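Phosphohistidine phosphatase SixA (Escherichia coli, PDB 1UJC) removes phosphate from phosphohistidine on the HPt domain of the ArcB sensor, a protein histidine phosphatase of the multistep His-Asp phosphorelay. Local coordinates at residues A[43-57]-A[67-81]. Residues are numbered along the deposited sequence; the frame is centred on the assembly and turned at random.
Sequences VEIERVLVSPFLRAE and LNLPSSAEVLPELTP. With WO4 (tungstate(VI)ion), chain C.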
# COMPACT_ATOMS: atom_id res chain seq x y z
N VAL A 43 11.14 1.57 -9.92
CA VAL A 43 10.40 0.57 -9.17
C VAL A 43 9.60 -0.30 -10.13
O VAL A 43 8.88 0.22 -10.99
CB VAL A 43 9.43 1.24 -8.17
CG1 VAL A 43 8.66 0.18 -7.40
CG2 VAL A 43 10.21 2.14 -7.21
N GLU A 44 9.73 -1.61 -9.99
CA GLU A 44 9.03 -2.56 -10.84
C GLU A 44 8.15 -3.41 -9.93
O GLU A 44 8.66 -4.24 -9.18
CB GLU A 44 10.03 -3.45 -11.57
CG GLU A 44 11.23 -2.72 -12.14
CD GLU A 44 12.23 -3.65 -12.80
OE1 GLU A 44 12.65 -4.64 -12.16
OE2 GLU A 44 12.62 -3.40 -13.97
N ILE A 45 6.84 -3.19 -9.99
CA ILE A 45 5.91 -3.93 -9.14
C ILE A 45 5.49 -5.23 -9.80
O ILE A 45 4.89 -5.23 -10.87
CB ILE A 45 4.66 -3.09 -8.84
CG1 ILE A 45 5.06 -1.75 -8.22
CG2 ILE A 45 3.74 -3.85 -7.90
CD1 ILE A 45 5.80 -1.86 -6.91
N GLU A 46 5.78 -6.34 -9.13
CA GLU A 46 5.45 -7.67 -9.64
C GLU A 46 4.06 -8.12 -9.23
O GLU A 46 3.36 -8.78 -10.00
CB GLU A 46 6.47 -8.70 -9.15
CG GLU A 46 6.30 -10.09 -9.77
CD GLU A 46 7.28 -11.12 -9.22
OE1 GLU A 46 8.48 -10.81 -9.11
OE2 GLU A 46 6.85 -12.25 -8.91
N ARG A 47 3.65 -7.77 -8.01
CA ARG A 47 2.34 -8.16 -7.51
C ARG A 47 1.65 -7.01 -6.79
O ARG A 47 2.30 -6.13 -6.22
CB ARG A 47 2.49 -9.35 -6.55
CG ARG A 47 2.97 -10.63 -7.23
CD ARG A 47 1.85 -11.28 -8.03
NE ARG A 47 0.92 -12.02 -7.17
CZ ARG A 47 1.20 -13.19 -6.61
NH1 ARG A 47 2.38 -13.77 -6.82
NH2 ARG A 47 0.29 -13.80 -5.86
N VAL A 48 0.32 -7.03 -6.81
CA VAL A 48 -0.46 -5.99 -6.16
C VAL A 48 -1.56 -6.57 -5.27
O VAL A 48 -2.34 -7.42 -5.70
CB VAL A 48 -1.10 -5.06 -7.21
CG1 VAL A 48 -1.97 -4.02 -6.53
CG2 VAL A 48 -0.01 -4.41 -8.03
N LEU A 49 -1.61 -6.09 -4.03
CA LEU A 49 -2.61 -6.52 -3.06
C LEU A 49 -3.38 -5.26 -2.67
O LEU A 49 -2.78 -4.25 -2.31
CB LEU A 49 -1.92 -7.12 -1.83
CG LEU A 49 -0.87 -8.19 -2.10
CD1 LEU A 49 -0.24 -8.65 -0.79
CD2 LEU A 49 -1.51 -9.37 -2.82
N VAL A 50 -4.70 -5.32 -2.76
CA VAL A 50 -5.51 -4.14 -2.44
C VAL A 50 -6.74 -4.43 -1.59
O VAL A 50 -7.30 -5.52 -1.64
CB VAL A 50 -5.97 -3.45 -3.76
CG1 VAL A 50 -6.86 -4.40 -4.56
CG2 VAL A 50 -6.70 -2.15 -3.44
N SER A 51 -7.13 -3.44 -0.80
CA SER A 51 -8.31 -3.54 0.05
C SER A 51 -9.55 -3.55 -0.85
O SER A 51 -9.54 -2.97 -1.93
CB SER A 51 -8.39 -2.34 0.99
OG SER A 51 -9.69 -2.19 1.51
N PRO A 52 -10.62 -4.23 -0.41
CA PRO A 52 -11.88 -4.33 -1.15
C PRO A 52 -12.65 -3.00 -1.20
O PRO A 52 -13.58 -2.85 -1.98
CB PRO A 52 -12.66 -5.39 -0.38
CG PRO A 52 -11.59 -6.20 0.27
CD PRO A 52 -10.63 -5.14 0.74
N PHE A 53 -12.27 -2.06 -0.34
CA PHE A 53 -12.95 -0.77 -0.29
C PHE A 53 -12.64 0.12 -1.49
O PHE A 53 -11.48 0.24 -1.92
CB PHE A 53 -12.60 -0.03 1.01
CG PHE A 53 -13.22 -0.65 2.24
CD1 PHE A 53 -14.01 -1.79 2.15
CD2 PHE A 53 -13.00 -0.08 3.50
CE1 PHE A 53 -14.57 -2.37 3.29
CE2 PHE A 53 -13.56 -0.65 4.64
CZ PHE A 53 -14.34 -1.79 4.54
N LEU A 54 -13.68 0.76 -2.01
CA LEU A 54 -13.57 1.61 -3.18
C LEU A 54 -12.41 2.60 -3.19
O LEU A 54 -11.76 2.77 -4.22
CB LEU A 54 -14.89 2.36 -3.42
CG LEU A 54 -16.07 1.50 -3.91
CD1 LEU A 54 -17.24 2.38 -4.30
CD2 LEU A 54 -15.63 0.69 -5.11
N ARG A 55 -12.14 3.25 -2.06
CA ARG A 55 -11.04 4.21 -2.03
C ARG A 55 -9.68 3.56 -2.28
O ARG A 55 -8.78 4.18 -2.85
CB ARG A 55 -11.04 5.00 -0.72
CG ARG A 55 -11.09 4.19 0.56
CD ARG A 55 -11.35 5.14 1.73
NE ARG A 55 -11.34 4.52 3.05
CZ ARG A 55 -12.34 3.82 3.58
NH1 ARG A 55 -13.47 3.62 2.90
NH2 ARG A 55 -12.23 3.34 4.81
N ALA A 56 -9.53 2.30 -1.87
CA ALA A 56 -8.27 1.60 -2.08
C ALA A 56 -8.14 1.22 -3.56
O ALA A 56 -7.13 1.50 -4.20
CB ALA A 56 -8.21 0.35 -1.20
N GLU A 57 -9.19 0.59 -4.09
CA GLU A 57 -9.19 0.18 -5.49
C GLU A 57 -9.01 1.36 -6.44
O GLU A 57 -8.30 1.25 -7.44
CB GLU A 57 -10.50 -0.56 -5.80
CG GLU A 57 -10.74 -1.76 -4.89
CD GLU A 57 -12.08 -2.45 -5.13
OE1 GLU A 57 -13.07 -1.74 -5.43
OE2 GLU A 57 -12.15 -3.69 -5.00
N LEU A 67 2.12 4.15 -13.41
CA LEU A 67 3.16 3.16 -13.19
C LEU A 67 2.74 1.82 -13.79
O LEU A 67 1.59 1.41 -13.66
CB LEU A 67 3.38 3.02 -11.68
CG LEU A 67 4.49 2.17 -11.07
CD1 LEU A 67 5.85 2.73 -11.45
CD2 LEU A 67 4.34 2.19 -9.55
N ASN A 68 3.67 1.14 -14.46
CA ASN A 68 3.35 -0.15 -15.07
C ASN A 68 3.06 -1.16 -13.96
O ASN A 68 3.95 -1.55 -13.21
CB ASN A 68 4.52 -0.66 -15.92
CG ASN A 68 5.00 0.36 -16.94
OD1 ASN A 68 4.21 1.12 -17.51
ND2 ASN A 68 6.31 0.38 -17.19
N LEU A 69 1.80 -1.59 -13.86
CA LEU A 69 1.39 -2.55 -12.85
C LEU A 69 0.90 -3.85 -13.47
O LEU A 69 0.55 -3.89 -14.65
CB LEU A 69 0.28 -1.97 -11.96
CG LEU A 69 0.67 -0.84 -11.01
CD1 LEU A 69 -0.55 -0.37 -10.22
CD2 LEU A 69 1.75 -1.33 -10.07
N PRO A 70 0.88 -4.94 -12.68
CA PRO A 70 0.42 -6.24 -13.19
C PRO A 70 -0.99 -6.12 -13.72
O PRO A 70 -1.77 -5.28 -13.26
CB PRO A 70 0.49 -7.14 -11.95
CG PRO A 70 1.59 -6.53 -11.16
CD PRO A 70 1.31 -5.06 -11.28
N SER A 71 -1.33 -6.95 -14.70
CA SER A 71 -2.65 -6.92 -15.29
C SER A 71 -3.68 -7.20 -14.21
O SER A 71 -4.73 -6.56 -14.14
CB SER A 71 -2.77 -7.96 -16.40
OG SER A 71 -4.06 -7.93 -16.97
N SER A 72 -3.36 -8.17 -13.36
CA SER A 72 -4.27 -8.53 -12.28
C SER A 72 -3.85 -7.92 -10.95
O SER A 72 -2.75 -7.36 -10.81
CB SER A 72 -4.36 -10.05 -12.15
OG SER A 72 -4.81 -10.63 -13.36
N ALA A 73 -4.75 -8.01 -9.98
CA ALA A 73 -4.52 -7.51 -8.64
C ALA A 73 -5.29 -8.46 -7.74
O ALA A 73 -6.28 -9.05 -8.16
CB ALA A 73 -5.07 -6.10 -8.51
N GLU A 74 -4.81 -8.63 -6.52
CA GLU A 74 -5.46 -9.52 -5.58
C GLU A 74 -6.17 -8.69 -4.53
O GLU A 74 -5.53 -7.96 -3.77
CB GLU A 74 -4.41 -10.43 -4.95
CG GLU A 74 -3.75 -11.33 -5.97
CD GLU A 74 -2.25 -11.48 -5.77
OE1 GLU A 74 -1.84 -12.10 -4.76
OE2 GLU A 74 -1.49 -10.97 -6.62
N VAL A 75 -7.49 -8.79 -4.51
CA VAL A 75 -8.31 -8.06 -3.56
C VAL A 75 -8.36 -8.90 -2.29
O VAL A 75 -8.92 -10.00 -2.29
CB VAL A 75 -9.74 -7.86 -4.10
CG1 VAL A 75 -10.57 -7.07 -3.10
CG2 VAL A 75 -9.68 -7.11 -5.43
N LEU A 76 -7.75 -8.38 -1.23
CA LEU A 76 -7.68 -9.08 0.05
C LEU A 76 -8.60 -8.50 1.11
O LEU A 76 -8.53 -7.31 1.41
CB LEU A 76 -6.24 -9.05 0.58
CG LEU A 76 -5.17 -9.97 -0.03
CD1 LEU A 76 -5.05 -9.73 -1.51
CD2 LEU A 76 -3.83 -9.71 0.67
N PRO A 77 -9.48 -9.33 1.69
CA PRO A 77 -10.41 -8.85 2.72
C PRO A 77 -9.68 -8.39 3.98
O PRO A 77 -10.19 -7.56 4.73
CB PRO A 77 -11.28 -10.07 2.99
CG PRO A 77 -11.28 -10.80 1.67
CD PRO A 77 -9.82 -10.70 1.27
N GLU A 78 -8.49 -8.93 4.22
CA GLU A 78 -7.73 -8.56 5.42
C GLU A 78 -6.99 -7.24 5.29
O GLU A 78 -6.24 -6.87 6.19
CB GLU A 78 -6.75 -9.68 5.80
CG GLU A 78 -7.43 -10.99 6.14
CD GLU A 78 -8.40 -10.87 7.30
OE1 GLU A 78 -9.16 -11.84 7.54
OE2 GLU A 78 -8.41 -9.82 7.99
N LEU A 79 -7.21 -6.53 4.19
CA LEU A 79 -6.57 -5.24 3.96
C LEU A 79 -7.51 -4.08 4.31
O LEU A 79 -7.15 -2.91 4.17
CB LEU A 79 -6.10 -5.11 2.51
CG LEU A 79 -4.85 -5.93 2.18
CD1 LEU A 79 -4.48 -5.81 0.71
CD2 LEU A 79 -3.70 -5.45 3.06
N THR A 80 -8.71 -4.42 4.76
CA THR A 80 -9.68 -3.41 5.16
C THR A 80 -9.14 -2.78 6.44
O THR A 80 -8.22 -3.32 7.06
CB THR A 80 -11.06 -4.03 5.45
OG1 THR A 80 -10.92 -5.07 6.43
CG2 THR A 80 -11.66 -4.61 4.18
N PRO A 81 -9.69 -1.63 6.86
CA PRO A 81 -9.23 -0.96 8.08
C PRO A 81 -9.04 -1.88 9.29
O PRO A 81 -8.07 -1.72 10.03
CB PRO A 81 -10.32 0.09 8.31
CG PRO A 81 -10.67 0.49 6.91
CD PRO A 81 -10.75 -0.85 6.20
W WO4 C . -8.67 5.81 5.75
O1 WO4 C . -6.98 5.43 5.78
O2 WO4 C . -9.54 4.53 4.97
O3 WO4 C . -8.95 7.36 5.05
O4 WO4 C . -9.24 5.88 7.38
O HOH W 1 6.26 -0.90 -11.13
O HOH W 2 5.19 -3.78 -13.24
O HOH W 3 -0.89 -8.89 -8.48
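Arg47 meets Glu74 side-on, one nitrogen to each carboxylate oxygen: NE reaches OE2 of Glu74 at 2.7 Å, almost straight and in the guanidinium plane, and NH2 reaches OE1 of Glu74 at 2.9 Å from above the carboxylate. The two groups are turned 35° apart. Bends at chi2 and chi3 (-75° and -79°) fold the arginine back to its partner, although its CB points away from 67-81. Replacing Arg47 with an alanine would probably leave the carboxylates of Glu74 and Glu98, the latter bound at NH1, without their countercharge, Glu74 keeping the hydroxyl of Tyr91 at OE1 and a water near OE2. Beside the salt bridge, Leu49 CD2 packs against Leu76 CD1 (3.8 Å), while on the other face of the sheet Val50 CG1 runs alongside Val75 CG2. Between these layers runs a short parallel ladder, Glu74 N to Val48 O, Val50 N to Glu74 O and Leu76 N to Val50 O, which adds edge strand 74-75 to strand 47-50 in a beta-alpha-beta unit whose crossover is helix 54-66. Before the ladder, Leu69 CD2 lies on Ile45 CB at 3.6 Å, and two waters link the backbones of Ile45 and Asn68. Beyond it, Thr80 CG2 sits over one face of the Phe53 ring, 4.1 Å from its centroid, a CH-pi contact. Ser51 OG accepts from Phe53 N in an ST turn and also bonds His108. In the first turn of the helix, Arg55 NE, at 2.6 Å, and NH2 both bond O2 of the tungstate; Asp18 pairs with the same guanidinium, and Arg7, His108 and Leu109 also bind the anion.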